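Long-range contacts in macrolide 2'-phosphotransferase MphH (Brachybacterium faecium, PDB 5UXD), which binds the macrolide antibiotic azithromycin and probably inactivates such drugs by transferring a phosphate group from a nucleotide to their 2'-hydroxyl: residues E65-L69 against D216-A220; G144-R148 against A220-D224; L76-P81 against I211-W217; L96-L102 against P201-E207; V129-H133 against K227-F231. All coordinates share one frame; numbering follows the deposited sequence.

Interaction 1 of 5, residues E65-L69 against D216-A220; sequences EGRLL and DWTTA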
# COMPACT_ATOMS: atom_id res chain seq x y z
N GLU A 65 3.89 -5.86 10.43
CA GLU A 65 4.67 -5.37 9.30
C GLU A 65 6.13 -5.79 9.42
O GLU A 65 6.76 -6.17 8.43
CB GLU A 65 4.54 -3.85 9.22
CG GLU A 65 5.42 -3.20 8.16
CD GLU A 65 5.30 -1.69 8.14
OE1 GLU A 65 4.93 -1.11 9.19
OE2 GLU A 65 5.58 -1.09 7.09
N GLY A 66 6.67 -5.75 10.64
CA GLY A 66 8.05 -6.18 10.83
C GLY A 66 8.24 -7.65 10.52
O GLY A 66 9.22 -8.04 9.89
N ARG A 67 7.30 -8.49 10.95
CA ARG A 67 7.39 -9.91 10.65
C ARG A 67 7.26 -10.15 9.15
O ARG A 67 7.97 -10.99 8.59
CB ARG A 67 6.33 -10.70 11.42
CG ARG A 67 6.62 -10.82 12.92
CD ARG A 67 5.66 -11.82 13.61
NE ARG A 67 4.29 -11.31 13.70
CZ ARG A 67 3.81 -10.58 14.70
NH1 ARG A 67 4.59 -10.23 15.71
NH2 ARG A 67 2.55 -10.17 14.67
N LEU A 68 6.37 -9.41 8.50
CA LEU A 68 6.20 -9.55 7.06
C LEU A 68 7.48 -9.17 6.32
O LEU A 68 7.95 -9.90 5.44
CB LEU A 68 5.02 -8.71 6.59
CG LEU A 68 4.82 -8.78 5.09
CD1 LEU A 68 4.35 -10.16 4.72
CD2 LEU A 68 3.83 -7.74 4.73
N LEU A 69 8.06 -8.02 6.67
CA LEU A 69 9.28 -7.56 6.00
C LEU A 69 10.43 -8.55 6.17
O LEU A 69 11.21 -8.78 5.24
CB LEU A 69 9.68 -6.18 6.54
CG LEU A 69 8.79 -5.01 6.13
CD1 LEU A 69 9.19 -3.74 6.90
CD2 LEU A 69 8.90 -4.80 4.63
N ASP A 216 5.82 0.64 2.47
CA ASP A 216 4.54 0.74 3.18
C ASP A 216 3.70 -0.52 3.00
O ASP A 216 2.70 -0.54 2.30
CB ASP A 216 3.78 2.00 2.73
CG ASP A 216 4.68 3.24 2.71
OD1 ASP A 216 5.35 3.55 3.71
OD2 ASP A 216 4.68 3.93 1.68
N TRP A 217 4.11 -1.52 3.77
CA TRP A 217 3.55 -2.87 3.71
C TRP A 217 2.45 -3.12 4.74
O TRP A 217 2.14 -4.28 5.04
CB TRP A 217 4.68 -3.89 3.87
CG TRP A 217 5.56 -3.97 2.65
CD1 TRP A 217 6.69 -3.24 2.41
CD2 TRP A 217 5.35 -4.78 1.50
NE1 TRP A 217 7.20 -3.56 1.17
CE2 TRP A 217 6.39 -4.51 0.60
CE3 TRP A 217 4.39 -5.73 1.15
CZ2 TRP A 217 6.51 -5.15 -0.63
CZ3 TRP A 217 4.49 -6.36 -0.08
CH2 TRP A 217 5.54 -6.06 -0.96
N THR A 218 1.84 -2.06 5.30
CA THR A 218 0.81 -2.30 6.31
C THR A 218 -0.50 -2.85 5.74
O THR A 218 -1.29 -3.41 6.49
CB THR A 218 0.52 -1.03 7.12
OG1 THR A 218 0.21 0.07 6.25
CG2 THR A 218 1.74 -0.66 7.97
N THR A 219 -0.75 -2.71 4.44
CA THR A 219 -2.00 -3.20 3.86
C THR A 219 -1.89 -4.63 3.33
O THR A 219 -2.86 -5.13 2.73
CB THR A 219 -2.47 -2.27 2.73
OG1 THR A 219 -1.42 -2.07 1.77
CG2 THR A 219 -2.88 -0.92 3.28
N ALA A 220 -0.76 -5.30 3.55
CA ALA A 220 -0.55 -6.62 2.97
C ALA A 220 -1.53 -7.63 3.57
O ALA A 220 -1.91 -7.54 4.74
CB ALA A 220 0.88 -7.09 3.21
O HOH W 1 6.82 -1.09 4.97

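Interaction 2 of 5, residues G144-R148 against A220-D224; sequences GIEVR and AAVGD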
# COMPACT_ATOMS: atom_id res chain seq x y z
N GLY A 144 0.73 -12.82 10.73
CA GLY A 144 -0.43 -12.20 11.35
C GLY A 144 -1.31 -11.40 10.41
O GLY A 144 -2.36 -10.90 10.84
N ILE A 145 -0.93 -11.27 9.14
CA ILE A 145 -1.77 -10.56 8.19
C ILE A 145 -3.07 -11.32 7.96
O ILE A 145 -3.18 -12.54 8.21
CB ILE A 145 -1.03 -10.33 6.86
CG1 ILE A 145 -0.67 -11.68 6.22
CG2 ILE A 145 0.22 -9.49 7.08
CD1 ILE A 145 -0.05 -11.54 4.82
N GLU A 146 -4.08 -10.59 7.50
CA GLU A 146 -5.36 -11.19 7.13
C GLU A 146 -5.17 -12.17 5.98
O GLU A 146 -4.32 -11.99 5.11
CB GLU A 146 -6.36 -10.11 6.72
CG GLU A 146 -6.97 -9.34 7.88
CD GLU A 146 -7.87 -10.19 8.76
OE1 GLU A 146 -9.10 -10.02 8.68
OE2 GLU A 146 -7.35 -11.02 9.54
N VAL A 147 -5.98 -13.23 5.99
CA VAL A 147 -5.96 -14.25 4.95
C VAL A 147 -7.39 -14.50 4.49
O VAL A 147 -8.26 -14.79 5.32
CB VAL A 147 -5.34 -15.57 5.47
CG1 VAL A 147 -5.42 -16.66 4.41
CG2 VAL A 147 -3.90 -15.33 5.94
N ARG A 148 -7.63 -14.37 3.18
CA ARG A 148 -8.94 -14.64 2.59
C ARG A 148 -8.77 -15.60 1.43
O ARG A 148 -8.01 -15.32 0.49
CB ARG A 148 -9.62 -13.34 2.12
CG ARG A 148 -10.12 -12.44 3.25
CD ARG A 148 -10.72 -11.14 2.70
NE ARG A 148 -11.13 -10.25 3.78
CZ ARG A 148 -11.51 -8.98 3.61
NH1 ARG A 148 -11.53 -8.44 2.40
NH2 ARG A 148 -11.86 -8.25 4.66
N ALA A 220 -0.76 -5.30 3.55
CA ALA A 220 -0.55 -6.62 2.97
C ALA A 220 -1.53 -7.63 3.57
O ALA A 220 -1.91 -7.54 4.74
CB ALA A 220 0.88 -7.09 3.21
N ALA A 221 -1.92 -8.60 2.74
CA ALA A 221 -2.91 -9.61 3.09
C ALA A 221 -2.84 -10.72 2.05
O ALA A 221 -2.49 -10.47 0.89
CB ALA A 221 -4.32 -9.01 3.12
N VAL A 222 -3.17 -11.94 2.46
CA VAL A 222 -3.38 -12.98 1.46
C VAL A 222 -4.81 -12.85 0.93
O VAL A 222 -5.78 -12.79 1.70
CB VAL A 222 -3.10 -14.38 2.03
CG1 VAL A 222 -3.57 -15.47 1.03
CG2 VAL A 222 -1.62 -14.54 2.33
N GLY A 223 -4.93 -12.80 -0.39
CA GLY A 223 -6.22 -12.57 -1.00
C GLY A 223 -6.15 -12.31 -2.50
O GLY A 223 -5.37 -12.96 -3.21
N ASP A 224 -6.94 -11.37 -2.97
CA ASP A 224 -7.20 -11.18 -4.41
C ASP A 224 -5.95 -10.69 -5.15
O ASP A 224 -5.48 -9.58 -4.88
CB ASP A 224 -8.36 -10.18 -4.55
CG ASP A 224 -8.83 -9.97 -6.00
OD1 ASP A 224 -8.18 -10.45 -6.96
OD2 ASP A 224 -9.86 -9.29 -6.17
O HOH W 2 -3.85 -7.85 6.68

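Interaction 3 of 5, residues L76-P81 against I211-W217; sequences LDVAVP and ITAVLDW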
# COMPACT_ATOMS: atom_id res chain seq x y z
N LEU A 76 12.24 -11.36 -2.78
CA LEU A 76 12.04 -10.32 -3.77
C LEU A 76 13.38 -9.77 -4.24
O LEU A 76 14.27 -9.52 -3.42
CB LEU A 76 11.21 -9.15 -3.22
CG LEU A 76 9.77 -9.34 -2.76
CD1 LEU A 76 9.13 -7.97 -2.56
CD2 LEU A 76 8.96 -10.17 -3.76
N ASP A 77 13.50 -9.56 -5.54
CA ASP A 77 14.72 -8.95 -6.06
C ASP A 77 14.78 -7.46 -5.73
O ASP A 77 15.86 -6.93 -5.43
CB ASP A 77 14.83 -9.18 -7.56
CG ASP A 77 15.04 -10.64 -7.89
OD1 ASP A 77 15.27 -11.43 -6.95
OD2 ASP A 77 14.96 -11.00 -9.09
N VAL A 78 13.63 -6.77 -5.75
CA VAL A 78 13.64 -5.37 -5.36
C VAL A 78 13.72 -5.28 -3.84
O VAL A 78 13.50 -6.25 -3.11
CB VAL A 78 12.41 -4.61 -5.89
CG1 VAL A 78 12.37 -4.67 -7.41
CG2 VAL A 78 11.13 -5.16 -5.30
N ALA A 79 14.07 -4.09 -3.36
CA ALA A 79 14.36 -3.88 -1.95
C ALA A 79 13.09 -3.56 -1.15
O ALA A 79 12.14 -2.97 -1.67
CB ALA A 79 15.36 -2.73 -1.78
N VAL A 80 13.10 -3.96 0.12
CA VAL A 80 12.10 -3.52 1.09
C VAL A 80 12.84 -3.05 2.33
O VAL A 80 14.02 -3.39 2.52
CB VAL A 80 11.09 -4.65 1.44
CG1 VAL A 80 10.30 -5.10 0.20
CG2 VAL A 80 11.81 -5.82 2.12
N PRO A 81 12.18 -2.29 3.20
CA PRO A 81 12.87 -1.82 4.42
C PRO A 81 13.44 -2.96 5.25
O PRO A 81 12.84 -4.02 5.40
CB PRO A 81 11.76 -1.08 5.17
CG PRO A 81 10.91 -0.52 4.06
CD PRO A 81 10.91 -1.59 2.98
N ILE A 211 11.08 -0.29 -11.03
CA ILE A 211 10.90 -0.36 -9.59
C ILE A 211 12.15 -0.95 -8.96
O ILE A 211 12.62 -2.02 -9.37
CB ILE A 211 9.66 -1.19 -9.24
CG1 ILE A 211 8.40 -0.54 -9.79
CG2 ILE A 211 9.55 -1.40 -7.73
CD1 ILE A 211 7.16 -1.43 -9.64
N THR A 212 12.70 -0.25 -7.98
CA THR A 212 13.84 -0.75 -7.24
C THR A 212 13.54 -0.98 -5.77
O THR A 212 14.37 -1.59 -5.08
CB THR A 212 15.03 0.22 -7.35
OG1 THR A 212 14.65 1.51 -6.85
CG2 THR A 212 15.48 0.34 -8.81
N ALA A 213 12.40 -0.54 -5.27
CA ALA A 213 11.99 -0.82 -3.90
C ALA A 213 10.49 -0.62 -3.79
O ALA A 213 9.91 0.19 -4.51
CB ALA A 213 12.72 0.07 -2.89
N VAL A 214 9.88 -1.35 -2.85
CA VAL A 214 8.46 -1.21 -2.55
C VAL A 214 8.31 -0.97 -1.06
O VAL A 214 8.93 -1.67 -0.24
CB VAL A 214 7.66 -2.45 -3.02
CG1 VAL A 214 6.19 -2.32 -2.64
CG2 VAL A 214 7.81 -2.61 -4.53
N LEU A 215 7.52 0.04 -0.71
CA LEU A 215 7.40 0.53 0.65
C LEU A 215 5.98 0.35 1.17
O LEU A 215 5.06 -0.01 0.43
CB LEU A 215 7.79 2.01 0.73
CG LEU A 215 8.92 2.49 -0.17
CD1 LEU A 215 8.86 4.00 -0.31
CD2 LEU A 215 10.26 2.05 0.39
N ASP A 216 5.82 0.64 2.47
CA ASP A 216 4.54 0.74 3.18
C ASP A 216 3.70 -0.52 3.00
O ASP A 216 2.70 -0.54 2.30
CB ASP A 216 3.78 2.00 2.73
CG ASP A 216 4.68 3.24 2.71
OD1 ASP A 216 5.35 3.55 3.71
OD2 ASP A 216 4.68 3.93 1.68
N TRP A 217 4.11 -1.52 3.77
CA TRP A 217 3.55 -2.87 3.71
C TRP A 217 2.45 -3.12 4.74
O TRP A 217 2.14 -4.28 5.04
CB TRP A 217 4.68 -3.89 3.87
CG TRP A 217 5.56 -3.97 2.65
CD1 TRP A 217 6.69 -3.24 2.41
CD2 TRP A 217 5.35 -4.78 1.50
NE1 TRP A 217 7.20 -3.56 1.17
CE2 TRP A 217 6.39 -4.51 0.60
CE3 TRP A 217 4.39 -5.73 1.15
CZ2 TRP A 217 6.51 -5.15 -0.63
CZ3 TRP A 217 4.49 -6.36 -0.08
CH2 TRP A 217 5.54 -6.06 -0.96

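Interaction 4 of 5, residues L96-L102 against P201-E207; sequences LPGSPGL and PAHTLVE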
# COMPACT_ATOMS: atom_id res chain seq x y z
N LEU A 96 16.29 3.39 1.56
CA LEU A 96 16.33 2.64 0.31
C LEU A 96 16.70 3.55 -0.86
O LEU A 96 16.33 4.72 -0.89
CB LEU A 96 14.98 2.00 0.07
CG LEU A 96 14.72 0.91 1.11
CD1 LEU A 96 13.42 0.19 0.85
CD2 LEU A 96 15.89 -0.07 1.10
N PRO A 97 17.43 3.02 -1.84
CA PRO A 97 17.83 3.84 -2.99
C PRO A 97 16.68 4.06 -3.97
O PRO A 97 15.73 3.29 -4.06
CB PRO A 97 18.94 3.00 -3.64
CG PRO A 97 18.51 1.59 -3.37
CD PRO A 97 17.87 1.62 -1.99
N GLY A 98 16.79 5.15 -4.72
CA GLY A 98 15.84 5.49 -5.76
C GLY A 98 14.97 6.66 -5.36
O GLY A 98 15.07 7.22 -4.26
N SER A 99 14.08 7.03 -6.28
CA SER A 99 13.17 8.13 -6.06
C SER A 99 11.72 7.66 -6.11
O SER A 99 11.39 6.77 -6.90
CB SER A 99 13.39 9.24 -7.10
OG SER A 99 14.70 9.78 -6.99
N PRO A 100 10.84 8.22 -5.28
CA PRO A 100 9.44 7.80 -5.30
C PRO A 100 8.80 8.06 -6.66
O PRO A 100 9.02 9.11 -7.28
CB PRO A 100 8.79 8.65 -4.20
CG PRO A 100 9.93 9.12 -3.36
CD PRO A 100 11.08 9.28 -4.29
N GLY A 101 8.01 7.10 -7.13
CA GLY A 101 7.32 7.28 -8.39
C GLY A 101 6.26 8.36 -8.36
O GLY A 101 5.81 8.79 -9.43
N LEU A 102 5.86 8.79 -7.17
CA LEU A 102 4.86 9.83 -6.99
C LEU A 102 5.09 10.45 -5.62
O LEU A 102 5.17 9.72 -4.62
CB LEU A 102 3.44 9.24 -7.10
CG LEU A 102 2.19 10.11 -7.01
CD1 LEU A 102 1.03 9.41 -7.70
CD2 LEU A 102 1.81 10.42 -5.57
N PRO A 201 2.28 4.16 -7.64
CA PRO A 201 3.65 4.70 -7.67
C PRO A 201 4.11 5.40 -6.39
O PRO A 201 5.32 5.47 -6.15
CB PRO A 201 3.60 5.67 -8.85
CG PRO A 201 2.66 5.02 -9.80
CD PRO A 201 1.59 4.42 -8.92
N ALA A 202 3.19 5.92 -5.57
CA ALA A 202 3.62 6.53 -4.31
C ALA A 202 4.26 5.53 -3.36
O ALA A 202 4.96 5.94 -2.43
CB ALA A 202 2.44 7.21 -3.62
N HIS A 203 4.02 4.23 -3.55
CA HIS A 203 4.61 3.21 -2.69
C HIS A 203 5.74 2.45 -3.37
O HIS A 203 6.10 1.35 -2.93
CB HIS A 203 3.53 2.25 -2.20
CG HIS A 203 2.55 2.89 -1.29
ND1 HIS A 203 1.20 2.62 -1.32
CD2 HIS A 203 2.72 3.83 -0.32
CE1 HIS A 203 0.58 3.35 -0.40
NE2 HIS A 203 1.48 4.09 0.22
N THR A 204 6.28 2.99 -4.45
CA THR A 204 7.45 2.42 -5.09
C THR A 204 8.58 3.44 -5.08
O THR A 204 8.38 4.64 -4.89
CB THR A 204 7.15 1.98 -6.54
OG1 THR A 204 6.93 3.14 -7.35
CG2 THR A 204 5.91 1.09 -6.60
N LEU A 205 9.80 2.93 -5.23
CA LEU A 205 10.90 3.78 -5.64
C LEU A 205 11.37 3.30 -7.00
O LEU A 205 11.38 2.09 -7.27
CB LEU A 205 12.06 3.77 -4.64
CG LEU A 205 11.69 3.97 -3.17
CD1 LEU A 205 12.90 3.76 -2.27
CD2 LEU A 205 11.09 5.34 -2.96
N VAL A 206 11.72 4.27 -7.84
CA VAL A 206 12.03 3.97 -9.23
C VAL A 206 13.41 4.48 -9.57
O VAL A 206 13.90 5.49 -9.03
CB VAL A 206 10.98 4.57 -10.21
CG1 VAL A 206 9.65 3.83 -10.08
CG2 VAL A 206 10.81 6.06 -9.98
N GLU A 207 14.06 3.75 -10.46
CA GLU A 207 15.32 4.16 -11.08
C GLU A 207 15.25 3.78 -12.55
O GLU A 207 15.05 2.60 -12.87
CB GLU A 207 16.52 3.49 -10.39
CG GLU A 207 16.72 3.90 -8.93
CD GLU A 207 18.05 3.42 -8.35
OE1 GLU A 207 18.67 2.52 -8.95
OE2 GLU A 207 18.47 3.94 -7.30

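Interaction 5 of 5, residues V129-H133 against K227-F231; sequences VAQLH and KDLMF. With ZIT (azithromycin), chain C.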
# COMPACT_ATOMS: atom_id res chain seq x y z
N VAL A 129 5.31 -8.01 -9.16
CA VAL A 129 4.08 -8.55 -8.59
C VAL A 129 4.08 -10.08 -8.70
O VAL A 129 3.65 -10.78 -7.77
CB VAL A 129 2.85 -7.90 -9.27
CG1 VAL A 129 1.56 -8.53 -8.78
CG2 VAL A 129 2.85 -6.39 -8.98
N ALA A 130 4.63 -10.62 -9.79
CA ALA A 130 4.73 -12.07 -9.91
C ALA A 130 5.63 -12.66 -8.83
O ALA A 130 5.33 -13.73 -8.27
CB ALA A 130 5.22 -12.47 -11.30
N GLN A 131 6.74 -11.98 -8.52
CA GLN A 131 7.63 -12.44 -7.45
C GLN A 131 6.93 -12.37 -6.10
O GLN A 131 7.04 -13.30 -5.29
CB GLN A 131 8.92 -11.62 -7.42
CG GLN A 131 10.15 -12.38 -7.88
CD GLN A 131 11.45 -11.86 -7.26
OE1 GLN A 131 11.59 -10.66 -7.00
NE2 GLN A 131 12.40 -12.76 -7.04
N LEU A 132 6.22 -11.27 -5.83
CA LEU A 132 5.48 -11.16 -4.58
C LEU A 132 4.41 -12.24 -4.49
O LEU A 132 4.25 -12.88 -3.44
CB LEU A 132 4.84 -9.77 -4.48
CG LEU A 132 3.97 -9.56 -3.24
CD1 LEU A 132 4.80 -9.60 -1.97
CD2 LEU A 132 3.14 -8.30 -3.32
N HIS A 133 3.68 -12.47 -5.58
CA HIS A 133 2.58 -13.42 -5.55
C HIS A 133 3.05 -14.87 -5.52
O HIS A 133 2.24 -15.76 -5.24
CB HIS A 133 1.68 -13.18 -6.76
CG HIS A 133 0.89 -11.91 -6.67
ND1 HIS A 133 -0.12 -11.58 -7.54
CD2 HIS A 133 0.97 -10.88 -5.78
CE1 HIS A 133 -0.64 -10.42 -7.20
NE2 HIS A 133 0.01 -9.96 -6.14
N LYS A 227 -5.72 -6.97 -6.69
CA LYS A 227 -5.48 -5.76 -5.90
C LYS A 227 -4.17 -5.09 -6.28
O LYS A 227 -4.07 -3.85 -6.25
CB LYS A 227 -5.47 -6.10 -4.42
CG LYS A 227 -6.78 -6.60 -3.88
CD LYS A 227 -6.64 -6.93 -2.40
CE LYS A 227 -6.35 -5.68 -1.57
NZ LYS A 227 -6.42 -5.97 -0.11
N ASP A 228 -3.16 -5.88 -6.65
CA ASP A 228 -1.83 -5.34 -6.91
C ASP A 228 -1.63 -4.92 -8.36
O ASP A 228 -0.61 -4.30 -8.68
CB ASP A 228 -0.74 -6.35 -6.51
CG ASP A 228 -0.58 -6.47 -5.00
OD1 ASP A 228 -1.00 -5.53 -4.31
OD2 ASP A 228 -0.04 -7.50 -4.52
N LEU A 229 -2.58 -5.24 -9.23
CA LEU A 229 -2.55 -4.80 -10.61
C LEU A 229 -3.58 -3.72 -10.91
O LEU A 229 -3.47 -3.06 -11.94
CB LEU A 229 -2.79 -6.00 -11.56
CG LEU A 229 -1.72 -7.09 -11.45
CD1 LEU A 229 -2.21 -8.39 -12.11
CD2 LEU A 229 -0.45 -6.60 -12.09
N MET A 230 -4.55 -3.62 -10.02
CA MET A 230 -5.63 -2.60 -10.30
C MET A 230 -5.30 -1.09 -10.50
O MET A 230 -5.78 -0.32 -11.41
CB MET A 230 -6.71 -2.70 -9.23
CG MET A 230 -6.24 -2.24 -7.88
SD MET A 230 -7.58 -2.36 -6.69
CE MET A 230 -8.87 -1.54 -7.58
N PHE A 231 -4.29 -0.64 -9.75
CA PHE A 231 -3.94 0.77 -9.92
C PHE A 231 -3.29 1.02 -11.27
O PHE A 231 -3.54 2.05 -11.91
CB PHE A 231 -3.06 1.25 -8.75
CG PHE A 231 -3.72 1.08 -7.39
CD1 PHE A 231 -4.78 1.89 -7.02
CD2 PHE A 231 -3.33 0.07 -6.52
CE1 PHE A 231 -5.41 1.72 -5.78
CE2 PHE A 231 -3.96 -0.10 -5.28
CZ PHE A 231 -5.00 0.73 -4.92
C1 ZIT C . -6.04 6.26 -4.10
C2 ZIT C . -5.90 5.43 -2.78
C3 ZIT C . -7.01 5.90 -1.88
C4 ZIT C . -6.37 6.98 -0.97
C5 ZIT C . -7.37 7.55 0.05
C6 ZIT C . -7.70 8.96 -0.34
C7 ZIT C . -6.61 9.94 0.14
C8 ZIT C . -6.99 11.40 -0.28
C9 ZIT C . -6.08 11.89 -1.45
N10 ZIT C . -6.61 11.35 -2.81
C11 ZIT C . -5.58 11.14 -3.81
C12 ZIT C . -5.91 9.88 -4.62
C13 ZIT C . -4.77 9.31 -5.47
C14 ZIT C . -5.07 7.84 -5.76
C15 ZIT C . -4.14 7.34 -6.86
C16 ZIT C . -4.27 5.79 -7.01
C17 ZIT C . -5.85 3.97 -3.09
C18 ZIT C . -5.15 6.38 -0.31
C19 ZIT C . -9.06 9.34 0.25
C20 ZIT C . -6.86 12.29 0.86
C21 ZIT C . -7.71 12.21 -3.29
C22 ZIT C . -5.44 12.35 -4.71
C23 ZIT C . -3.41 9.40 -4.75
O1 ZIT C . -7.11 6.29 -4.69
O6 ZIT C . -7.78 9.07 -1.76
O12 ZIT C . -7.01 10.11 -5.47
O13 ZIT C . -4.70 10.03 -6.72
O14 ZIT C . -4.84 7.03 -4.59
C1A ZIT C . -7.37 6.61 2.26
C2A ZIT C . -6.56 6.50 3.53
C3A ZIT C . -7.09 5.39 4.37
C4A ZIT C . -8.53 5.58 4.63
C5A ZIT C . -9.35 5.93 3.39
C6A ZIT C . -10.71 6.40 3.74
C7A ZIT C . -6.51 6.48 6.45
C8A ZIT C . -6.66 4.11 6.42
O1A ZIT C . -6.81 7.54 1.36
O2A ZIT C . -5.17 6.28 3.25
N3A ZIT C . -6.30 5.31 5.64
O5A ZIT C . -8.75 7.00 2.57
C1B ZIT C . -8.83 4.33 -1.78
C2B ZIT C . -8.99 2.87 -1.46
C3B ZIT C . -9.52 2.62 -0.09
C4B ZIT C . -10.77 3.39 0.13
C5B ZIT C . -10.52 4.86 -0.10
C6B ZIT C . -11.81 5.58 0.18
C7B ZIT C . -9.80 1.07 0.06
C8B ZIT C . -7.59 2.15 1.29
O1B ZIT C . -7.67 4.85 -1.14
O3B ZIT C . -8.58 3.07 0.90
O4B ZIT C . -11.16 3.28 1.51
O5B ZIT C . -10.03 5.16 -1.46

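Interaction 1 of 5, residues E65-L69 against D216-A220
The helix of the N-terminal lobe that carries the glutamate of the kinase-like fold, helix 59-72, meets the magnesium-binding loop here through Glu65, Leu68 and Leu69, which face Trp217, Thr218 and Ala220. Glu65 runs out fully extended, its CG anti to the backbone N (chi1 175°), and this carries the carboxylate across to the loop. There Glu65 OE1 lies 3.4 Å from the methyl CG2 of Thr218, while Glu65 OE2 accepts a short 2.5 Å bond from a water. The same water accepts from the backbone N of Trp217 at 3.0 Å and so joins carboxylate to loop. In aminoglycoside and protein kinases alike, a glutamate on this helix typically pairs with a basic residue of the nucleotide site; here Glu65 OE1 makes a long, weak ion pair with Arg51. Arg51 binds GDP, and Asp216 magnesium, in other structures of this protein. One turn further along the helix, branched leucines suit the apolar part of the interface. Leu68 sends CD2 to 3.4 Å from Ala220 CB, a tight fit for which a single methyl leaves just room, and to 4.0 Å from Trp217 CB. Leu69 CD2 approaches the pyrrole part of the indole obliquely, 3.5 Å from Trp217 CD1. A type I turn from Trp217 to Ala220 folds the loop back, bringing Ala220 to the helix.

Interaction 2 of 5, residues G144-R148 against A220-D224
Val147 and Val222 lie side by side and point the same way, their CG1 methyls 4.0 Å apart. With CG1 anti to the backbone N in both residues, the two methyls run alongside each other. Beta-branched valine suits the extended backbone on both sides. Ile145 CD1 meets the other methyl of Val222, CG2, at 4.2 Å and also packs on the backbone at Ala221, while Ile145 CB sits against the carbonyl O of Ala220. The two segments run in nearly the same direction, 17° apart, and form a single beta bridge between Val147 and Val222, in a loop-to-loop pairing that ties the segment leading into helix 150-167 to the one following the magnesium-binding loop. Val222 supplies both bonds: its N gives to Glu146 O at 2.9 Å, in the carbonyl plane, and its O accepts from Arg148 N at 2.8 Å, with that donor lying 36° above the carbonyl plane. A water extends the pairing by accepting from Glu146 N and donating to Ala220 O at 2.8 Å. On its other edge 220-224 bonds to strand 193-195, through Ala221 with Thr195 and Gly223 with Val193.

Interaction 3 of 5, residues L76-P81 against I211-W217
Two backbone hydrogen bonds centred on Ala79 join the segments: its N gives to Thr212 O at 3.0 Å and almost straight (173°), and its O takes a bond from Val214 N, also 3.0 Å, nearly along the C=O axis. Between them lies a single bridge, Ala79 to Ala213, where two small methyls meet at 4.0 Å and allow the backbones to come within 4.3 Å at CA. Ala213 CA also offers a C-H to Ala79 O. Val78 spans the bulged strand with both branches: CG1 rests 3.3 Å from Ile211 O, and CG2, set between the backbone N and the carbonyl carbon, reaches the side chain of Val214. Val80 crosses Trp217 at about a right angle, its CG1 3.6 Å from NE1. That indole nitrogen is bonded to Val214 O at 2.9 Å, from well above the carbonyl plane, which fixes the ring's rotation beside the valine. Leu76 CD1 adds a looser touch on Trp217 CZ2. Thr212 and Ala213 form a classic beta bulge opposite Leu205 of strand 204-207. The segment 76-81 thus borders the other edge of strand 210-214, with helix 59-72 against Val80 and Trp217, and helix 119-133 against Leu76, Val78 and Ile211.

Interaction 4 of 5, residues L96-L102 against P201-E207
Ser99 and Val206 are a hydrogen-bonded antiparallel pair: Ser99 N gives to Val206 O at 3.2 Å in a practically straight bond (178°), and Val206 N returns one to Ser99 O at 2.7 Å. Pro100, which has no N-H to give, occupies the neighbouring non-hydrogen-bonded position against Leu205. Leu205 spreads its two methyls over the other segment, CD1 3.6 Å from Leu96 CB and CD2 4.0 Å from Pro100 CG. At Gly98 a positive phi would jam any CB against the preceding carbonyl O; Gly101 needs room beside Pro201 O and Thr204 OG1, and its N bonds weakly to Thr204 O. Past Gly101, Leu102, with CG anti to its N (chi1 -177°), brings CD2 to 3.8 Å from Ala202 CB. Pro201 O, which accepts from both Thr204 N and Thr204 OG1, fixes the turn that leads through His203 into the strand. Backbone bonds and apolar grip thus place the GDP-binding Leu96 and Ala202, while the magnesium ligand His203 is held through ND1 by Glu198 O.

Interaction 5 of 5, residues V129-H133 against K227-F231
With CG beside the backbone N in both residues (chi1 -70° for His133), the imidazole and the carboxylate swing together between helix 119-133 and the loop before helix 230-235. His133 NE2 donates to Asp228 OD2 at 2.9 Å and 164°. The oxygen lies in the ring plane but is met on its anti side, and ring and carboxylate planes are turned 34° apart. Leucine and valine frame the pair with hydrocarbon: Leu132 CD2 stands 3.5 Å from Asp228 OD2, and Val129 CG1 lies over one face of the His133 ring, toward its rim, while touching Asp228 CB at 3.9 Å. Val129 also reaches Leu229 CD2. At the far end of its segment Phe231 borders azithromycin, CE1 3.5 Å from drug carbon C17. His133 ND1 is hydrogen-bonded to Tyr248 OH, and Asp228 takes bonds from the backbone N of His196 and of Gly197. A buried carboxylate gripped by these three donors would probably stay ionised, and its bonds hold the imidazole and the 196-197 backbone together.

In the fold
Interactions 1, 3 and 5 are buried, whereas 2 and 4 are partly open. The chain from Ile211 to Phe231 enters four of them: interaction 3 uses its strand, interaction 1 the magnesium-binding loop, interaction 2 the extended part beyond, sharing Ala220, and interaction 5 the loop leading into the next helix. Trp217 belongs to interactions 1 and 3 and also touches Leu132 of interaction 5. Segment 76-81 and strand 204-207 flank strand 210-214, so interactions 3 and 4 adjoin through it. Chemistry follows place: backbone bonds dominate 2, 3 and 4, with a water added in 2; in 1 the polar link between helix and loop is a water, and a histidine-carboxylate bond sits in the core at 5.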